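Local coordinates for cysteine desulfurase (Thermococcus onnurineus, PDB 5B87) that catalyses, with pyridoxal 5'-phosphate as cofactor, the release of sulfur from L-cysteine, leaving L-alanine and probably passing the sulfur to a carrier as a persulfide, at the interface of chains A and B. Residues are numbered along the deposited sequence; one frame, centred on the assembly and turned at random. Chains: chain A/B, Cysteine desulfurase.

Contact 1: the interface of chains A and B. Residues chain A 48, 53, 56, 60, 241-242; chain B 56-57, 60.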
loop_
_atom_site.group_PDB
_atom_site.type_symbol
_atom_site.label_atom_id
_atom_site.label_comp_id
_atom_site.label_asym_id
_atom_site.label_seq_id
_atom_site.Cartn_x
_atom_site.Cartn_y
_atom_site.Cartn_z
ATOM N N THR A 48 -14.380 -5.595 10.677
ATOM C CA THR A 48 -14.653 -4.226 10.306
ATOM C C THR A 48 -16.124 -3.792 10.390
ATOM O O THR A 48 -16.948 -4.353 9.788
ATOM C CB THR A 48 -13.959 -3.833 8.979
ATOM O OG1 THR A 48 -14.848 -4.001 7.920
ATOM C CG2 THR A 48 -12.806 -4.697 8.648
ATOM N N VAL A 53 -16.908 0.474 6.337
ATOM C CA VAL A 53 -17.143 0.160 4.933
ATOM C C VAL A 53 -17.999 1.195 4.162
ATOM O O VAL A 53 -17.635 1.605 3.052
ATOM C CB VAL A 53 -17.509 -1.339 4.611
ATOM C CG1 VAL A 53 -17.521 -2.240 5.799
ATOM C CG2 VAL A 53 -18.727 -1.498 3.736
ATOM N N MET A 56 -15.902 4.151 3.129
ATOM C CA MET A 56 -15.026 3.863 1.978
ATOM C C MET A 56 -15.882 3.787 0.739
ATOM O O MET A 56 -15.459 4.243 -0.306
ATOM C CB MET A 56 -14.275 2.552 2.143
ATOM C CG MET A 56 -13.388 2.503 3.384
ATOM S SD MET A 56 -12.319 1.048 3.278
ATOM C CE MET A 56 -13.427 -0.255 3.680
ATOM N N TYR A 60 -15.722 5.749 -3.064
ATOM C CA TYR A 60 -15.695 5.050 -4.357
ATOM C C TYR A 60 -16.906 5.352 -5.251
ATOM O O TYR A 60 -16.772 5.423 -6.436
ATOM C CB TYR A 60 -15.521 3.532 -4.187
ATOM C CG TYR A 60 -14.124 3.172 -3.785
ATOM C CD1 TYR A 60 -13.068 3.295 -4.678
ATOM C CD2 TYR A 60 -13.826 2.719 -2.492
ATOM C CE1 TYR A 60 -11.765 2.990 -4.297
ATOM C CE2 TYR A 60 -12.511 2.433 -2.110
ATOM C CZ TYR A 60 -11.500 2.562 -3.024
ATOM O OH TYR A 60 -10.208 2.298 -2.669
ATOM N N PRO A 241 -9.541 -0.515 7.232
ATOM C CA PRO A 241 -9.377 -1.588 6.250
ATOM C C PRO A 241 -7.945 -2.049 6.105
ATOM O O PRO A 241 -7.103 -1.508 6.748
ATOM C CB PRO A 241 -9.792 -0.913 4.970
ATOM C CG PRO A 241 -9.208 0.399 5.095
ATOM C CD PRO A 241 -9.574 0.808 6.459
ATOM N N THR A 242 -7.696 -3.033 5.259
ATOM C CA THR A 242 -6.335 -3.450 4.906
ATOM C C THR A 242 -5.650 -2.425 3.973
ATOM O O THR A 242 -6.306 -1.594 3.373
ATOM C CB THR A 242 -6.357 -4.830 4.209
ATOM O OG1 THR A 242 -7.165 -4.788 3.022
ATOM C CG2 THR A 242 -6.962 -5.846 5.101
ATOM N N MET B 56 -15.139 -6.029 -2.780
ATOM C CA MET B 56 -14.439 -5.600 -1.608
ATOM C C MET B 56 -15.323 -5.623 -0.388
ATOM O O MET B 56 -14.875 -6.023 0.695
ATOM C CB MET B 56 -13.928 -4.181 -1.801
ATOM C CG MET B 56 -12.890 -4.115 -2.860
ATOM S SD MET B 56 -12.082 -2.498 -2.951
ATOM C CE MET B 56 -11.934 -1.934 -1.215
ATOM N N ASP B 57 -16.572 -5.173 -0.568
ATOM C CA ASP B 57 -17.577 -5.197 0.508
ATOM C C ASP B 57 -17.781 -6.645 0.962
ATOM O O ASP B 57 -17.965 -6.877 2.165
ATOM C CB ASP B 57 -18.943 -4.637 0.084
ATOM C CG ASP B 57 -18.976 -3.088 -0.052
ATOM O OD1 ASP B 57 -18.016 -2.370 0.308
ATOM O OD2 ASP B 57 -20.009 -2.579 -0.551
ATOM N N TYR B 60 -14.831 -7.531 3.334
ATOM C CA TYR B 60 -15.005 -6.841 4.597
ATOM C C TYR B 60 -16.133 -7.336 5.481
ATOM O O TYR B 60 -15.980 -7.484 6.696
ATOM C CB TYR B 60 -15.020 -5.344 4.392
ATOM C CG TYR B 60 -13.642 -4.811 4.053
ATOM C CD1 TYR B 60 -12.620 -4.935 4.965
ATOM C CD2 TYR B 60 -13.377 -4.129 2.845
ATOM C CE1 TYR B 60 -11.349 -4.471 4.691
ATOM C CE2 TYR B 60 -12.078 -3.670 2.566
ATOM C CZ TYR B 60 -11.075 -3.845 3.522
ATOM O OH TYR B 60 -9.770 -3.449 3.349
#
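B:Tyr60 reaches from helix 50-62 of chain B into a notch of chain A, and its phenol oxygen is held at the far end by A:Thr242. Two hydrogen bonds converge on that OH as acceptor: the backbone N of A:Thr242 gives one at 2.8 Å, lying in the ring plane at the edge, and the side-chain OG1 of A:Thr242 gives the other at 2.9 Å. A chi1 of 59° swings OG1 of A:Thr242 between its own backbone N and carbonyl carbon, close enough to N for both donors to serve one oxygen.

Apolar contacts hold the rest of the ring. CB of A:Pro241 lies 3.5 Å from CZ of B:Tyr60, while CG2 of A:Thr48 meets CD1, nearer the ring's root, at 3.7 Å. Over one face of the ring, toward its CE2/CD2 side, sits the methyl CE of A:Met56, 3.8 Å from CE2 of B:Tyr60; the bend of the methionine chain at chi3 (-76°) lays this group there. A phenylalanine at B:Tyr60 would probably keep much of this packing but leave the N and OG1 donors of A:Thr242 without their shared acceptor.

Lighter contact continues along the helix, where CG2 of A:Val53 sits 3.6 Å from the carboxylate OD1 of B:Asp57. Together with its two-fold twin, the patch pairs the 50-62 helices and plugs each into its partner, which should help fix the register of the two subunits.

Contact 2: the interface of chains A and B. Residues chain A 135-136, 139-140; chain B 262-263, 266-267, 275.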
loop_
_atom_site.group_PDB
_atom_site.type_symbol
_atom_site.label_atom_id
_atom_site.label_comp_id
_atom_site.label_asym_id
_atom_site.label_seq_id
_atom_site.Cartn_x
_atom_site.Cartn_y
_atom_site.Cartn_z
ATOM N N HIS A 135 8.763 -10.360 13.508
ATOM C CA HIS A 135 9.760 -10.268 12.453
ATOM C C HIS A 135 9.910 -8.912 11.753
ATOM O O HIS A 135 10.980 -8.546 11.372
ATOM C CB HIS A 135 9.569 -11.367 11.442
ATOM C CG HIS A 135 9.617 -12.725 12.036
ATOM N ND1 HIS A 135 9.067 -13.818 11.433
ATOM C CD2 HIS A 135 10.133 -13.161 13.197
ATOM C CE1 HIS A 135 9.234 -14.868 12.197
ATOM N NE2 HIS A 135 9.880 -14.496 13.274
ATOM N N SER A 136 8.830 -8.174 11.616
ATOM C CA SER A 136 8.875 -6.889 10.988
ATOM C C SER A 136 9.638 -5.852 11.779
ATOM O O SER A 136 10.064 -4.891 11.224
ATOM C CB SER A 136 7.476 -6.391 10.682
ATOM O OG SER A 136 6.903 -7.134 9.671
ATOM N N LEU A 139 13.999 -8.056 11.476
ATOM C CA LEU A 139 14.730 -8.182 10.212
ATOM C C LEU A 139 15.305 -6.888 9.607
ATOM O O LEU A 139 16.425 -6.869 9.198
ATOM C CB LEU A 139 13.851 -8.845 9.157
ATOM C CG LEU A 139 14.051 -10.345 9.044
ATOM C CD1 LEU A 139 13.601 -11.091 10.302
ATOM C CD2 LEU A 139 13.344 -10.857 7.797
ATOM N N PRO A 140 14.523 -5.808 9.519
ATOM C CA PRO A 140 15.189 -4.625 9.003
ATOM C C PRO A 140 16.426 -4.221 9.838
ATOM O O PRO A 140 17.416 -3.732 9.291
ATOM C CB PRO A 140 14.112 -3.536 9.095
ATOM C CG PRO A 140 12.820 -4.255 9.244
ATOM C CD PRO A 140 13.137 -5.539 9.926
ATOM N N ILE B 262 11.151 -5.988 4.128
ATOM C CA ILE B 262 11.313 -7.256 4.773
ATOM C C ILE B 262 10.685 -7.431 6.142
ATOM O O ILE B 262 10.650 -6.548 6.922
ATOM C CB ILE B 262 12.831 -7.554 4.735
ATOM C CG1 ILE B 262 13.082 -8.852 4.058
ATOM C CG2 ILE B 262 13.565 -7.338 6.046
ATOM C CD1 ILE B 262 13.625 -8.636 2.686
ATOM N N GLY B 263 10.160 -8.603 6.403
ATOM C CA GLY B 263 9.549 -8.883 7.675
ATOM C C GLY B 263 8.556 -10.012 7.680
ATOM O O GLY B 263 8.784 -11.033 7.120
ATOM N N THR B 266 7.878 -12.808 4.774
ATOM C CA THR B 266 8.989 -12.988 3.872
ATOM C C THR B 266 10.022 -14.054 4.245
ATOM O O THR B 266 11.001 -14.172 3.606
ATOM C CB THR B 266 9.740 -11.658 3.658
ATOM O OG1 THR B 266 10.548 -11.346 4.779
ATOM C CG2 THR B 266 8.792 -10.554 3.422
ATOM N N ILE B 267 9.777 -14.826 5.276
ATOM C CA ILE B 267 10.756 -15.792 5.748
ATOM C C ILE B 267 10.476 -17.281 5.847
ATOM O O ILE B 267 9.370 -17.711 5.890
ATOM C CB ILE B 267 11.138 -15.368 7.165
ATOM C CG1 ILE B 267 9.936 -15.480 8.076
ATOM C CG2 ILE B 267 11.540 -13.914 7.188
ATOM C CD1 ILE B 267 9.907 -16.698 8.946
ATOM N N TYR B 275 18.419 -14.414 9.649
ATOM C CA TYR B 275 17.224 -14.876 8.922
ATOM C C TYR B 275 17.473 -15.496 7.565
ATOM O O TYR B 275 18.512 -15.257 6.941
ATOM C CB TYR B 275 16.234 -13.736 8.746
ATOM C CG TYR B 275 16.714 -12.629 7.851
ATOM C CD1 TYR B 275 17.473 -11.563 8.365
ATOM C CD2 TYR B 275 16.385 -12.612 6.472
ATOM C CE1 TYR B 275 17.882 -10.514 7.536
ATOM C CE2 TYR B 275 16.831 -11.578 5.641
ATOM C CZ TYR B 275 17.571 -10.525 6.183
ATOM O OH TYR B 275 18.031 -9.501 5.371
#
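A:Leu139, the first residue of helix 139-148, pushes its side chain among B:Ile262, B:Ile267 and B:Tyr275. Its CB packs tightly on CG2 of B:Ile262, at 3.5 Å, and the branch CD2 meets CG2 of B:Ile267 at 3.6 Å. Next to it, the 3-10 turn 135-137 adds the imidazole of A:His135, whose CE1 is 3.8 Å from CD1 of B:Ile267, the two side chains meeting at about a right angle. The turn also passes close to the backbone of B:Gly263, with CA of A:Ser136 3.9 Å from the glycine CA.

The aromatic part is a CH-pi contact. CG of A:Leu139 lies over one face of the B:Tyr275 ring, 3.9 Å from its centroid and shifted toward the rim on the CG/CD1 side, so the leucine is caught between this ring and the two isoleucines.

Polar bonding here serves the shape of the chain B loop. The hydroxyl OG1 of B:Thr266 accepts from the backbone N of B:Gly263 and donates to its carbonyl O, tying the turn that presents B:Ile262 and B:Ile267 to chain A. A chi1 of 76° brings OG1 back to the glycine; its bond to B:Gly263 O is 2.9 Å long, with OG1 tilted 22° from the carbonyl plane.

Contact 3: the interface of chains A and B. Residues chain A 45-46, 235, 240, 242; chain B 59-60, 64, 289.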
loop_
_atom_site.group_PDB
_atom_site.type_symbol
_atom_site.label_atom_id
_atom_site.label_comp_id
_atom_site.label_asym_id
_atom_site.label_seq_id
_atom_site.Cartn_x
_atom_site.Cartn_y
_atom_site.Cartn_z
ATOM N N THR A 45 -5.992 -9.527 12.607
ATOM C CA THR A 45 -6.732 -8.453 12.002
ATOM C C THR A 45 -8.073 -8.315 12.672
ATOM O O THR A 45 -8.596 -9.253 13.112
ATOM C CB THR A 45 -6.858 -8.657 10.478
ATOM O OG1 THR A 45 -6.968 -7.406 9.842
ATOM C CG2 THR A 45 -8.013 -9.534 10.093
ATOM N N SER A 46 -8.614 -7.126 12.735
ATOM C CA SER A 46 -9.902 -6.962 13.331
ATOM C C SER A 46 -11.042 -7.192 12.360
ATOM O O SER A 46 -10.845 -7.326 11.189
ATOM C CB SER A 46 -10.031 -5.581 13.905
ATOM O OG SER A 46 -9.869 -4.594 12.958
ATOM N N HIS A 235 -5.670 -2.011 9.810
ATOM C CA HIS A 235 -6.480 -3.216 9.826
ATOM C C HIS A 235 -6.599 -4.004 11.112
ATOM O O HIS A 235 -7.358 -4.915 11.182
ATOM C CB HIS A 235 -6.073 -4.144 8.680
ATOM C CG HIS A 235 -4.785 -4.851 8.916
ATOM N ND1 HIS A 235 -4.720 -6.095 9.475
ATOM C CD2 HIS A 235 -3.513 -4.455 8.730
ATOM C CE1 HIS A 235 -3.466 -6.452 9.582
ATOM N NE2 HIS A 235 -2.715 -5.474 9.136
ATOM N N GLY A 240 -9.904 -0.398 10.888
ATOM C CA GLY A 240 -9.825 0.160 9.573
ATOM C C GLY A 240 -9.663 -0.929 8.540
ATOM O O GLY A 240 -9.659 -2.063 8.870
ATOM N N THR A 242 -7.696 -3.033 5.259
ATOM C CA THR A 242 -6.335 -3.450 4.906
ATOM C C THR A 242 -5.650 -2.425 3.973
ATOM O O THR A 242 -6.306 -1.594 3.373
ATOM C CB THR A 242 -6.357 -4.830 4.209
ATOM O OG1 THR A 242 -7.165 -4.788 3.022
ATOM C CG2 THR A 242 -6.962 -5.846 5.101
ATOM N N TYR B 59 -15.507 -9.151 1.139
ATOM C CA TYR B 59 -14.368 -9.498 2.009
ATOM C C TYR B 59 -14.542 -8.800 3.357
ATOM O O TYR B 59 -14.439 -9.395 4.415
ATOM C CB TYR B 59 -13.046 -9.078 1.381
ATOM C CG TYR B 59 -11.932 -9.024 2.360
ATOM C CD1 TYR B 59 -11.406 -10.212 2.876
ATOM C CD2 TYR B 59 -11.392 -7.825 2.781
ATOM C CE1 TYR B 59 -10.370 -10.201 3.751
ATOM C CE2 TYR B 59 -10.335 -7.800 3.675
ATOM C CZ TYR B 59 -9.846 -8.999 4.162
ATOM O OH TYR B 59 -8.829 -9.050 5.038
ATOM N N TYR B 60 -14.831 -7.531 3.334
ATOM C CA TYR B 60 -15.005 -6.841 4.597
ATOM C C TYR B 60 -16.133 -7.336 5.481
ATOM O O TYR B 60 -15.980 -7.484 6.696
ATOM C CB TYR B 60 -15.020 -5.344 4.392
ATOM C CG TYR B 60 -13.642 -4.811 4.053
ATOM C CD1 TYR B 60 -12.620 -4.935 4.965
ATOM C CD2 TYR B 60 -13.377 -4.129 2.845
ATOM C CE1 TYR B 60 -11.349 -4.471 4.691
ATOM C CE2 TYR B 60 -12.078 -3.670 2.566
ATOM C CZ TYR B 60 -11.075 -3.845 3.522
ATOM O OH TYR B 60 -9.770 -3.449 3.349
ATOM N N ARG B 64 -13.943 -11.567 6.391
ATOM C CA ARG B 64 -12.867 -10.788 6.903
ATOM C C ARG B 64 -11.857 -11.550 7.782
ATOM O O ARG B 64 -12.184 -12.053 8.817
ATOM C CB ARG B 64 -13.423 -9.530 7.561
ATOM C CG ARG B 64 -12.412 -8.560 8.105
ATOM C CD ARG B 64 -11.793 -7.637 7.088
ATOM N NE ARG B 64 -11.033 -6.644 7.795
ATOM C CZ ARG B 64 -9.761 -6.731 8.095
ATOM N NH1 ARG B 64 -9.206 -5.816 8.796
ATOM N NH2 ARG B 64 -9.037 -7.711 7.669
ATOM N N PRO B 289 -0.825 -7.970 3.520
ATOM C CA PRO B 289 -1.026 -7.266 2.259
ATOM C C PRO B 289 -2.372 -6.593 2.204
ATOM O O PRO B 289 -3.187 -6.842 3.048
ATOM C CB PRO B 289 -0.893 -8.364 1.229
ATOM C CG PRO B 289 -1.169 -9.608 1.948
ATOM C CD PRO B 289 -0.853 -9.422 3.377
#
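B:Arg64 extends across the boundary to A:Thr45, and its guanidinium group is the close-fitting end of this contact. NH1 donates to the hydroxyl OG1 of A:Thr45 at 2.9 Å, with the oxygen 24° out of the guanidinium plane; NH2 adds a weak bond to the same OG1. Over one face lies the backbone O of A:Ser46, 3.1 Å above the plane and offset toward the rim. The arginine chain leaves its backbone extended (chi1 -177°), then bends at chi2 (81°) to bring the group there.

Behind it, chain A has its own network. OG1 of A:Thr45 is 2.6 Å from ND1 of A:His235, a residue of the pyridoxal phosphate site, in a hydrogen bond whose direction is not settled. OG1 of A:Thr45 and OG of A:Ser46 also donate to the carbonyl O of A:His235 from opposite faces. The partner subunit thus probably helps to steady A:Thr45 and, through it, A:His235 of the cofactor site.

Fit is looser around A:Thr242, beyond its bonds to B:Tyr60. Its methyl CG2 faces the phenol OH of B:Tyr59 at 3.7 Å, and its CB stands 3.9 Å from the backbone O of B:Pro289. That B:Tyr59 hydroxyl accepts a weak hydrogen bond from NH2 of B:Arg64, at 3.0 Å from OH.

Contacts 1 and 3 are neighbours, their C-alpha centres about 8 Å apart, and they share A:Thr242 and B:Tyr60; helix 50-62 of chain B supplies residues to both, and B:Arg64 follows just after it. They thus read as one continuous surface running from the paired helices toward the cofactor site. Contact 2 stands apart, about 27 Å from contact 1 and 21 Å from contact 3, and uses helix 139-148 of chain A against a different stretch of chain B. With the two-fold repeating every contact, the subunits are gripped at separated places, which would resist rocking, and the pyridoxal phosphate sites probably depend on the dimer.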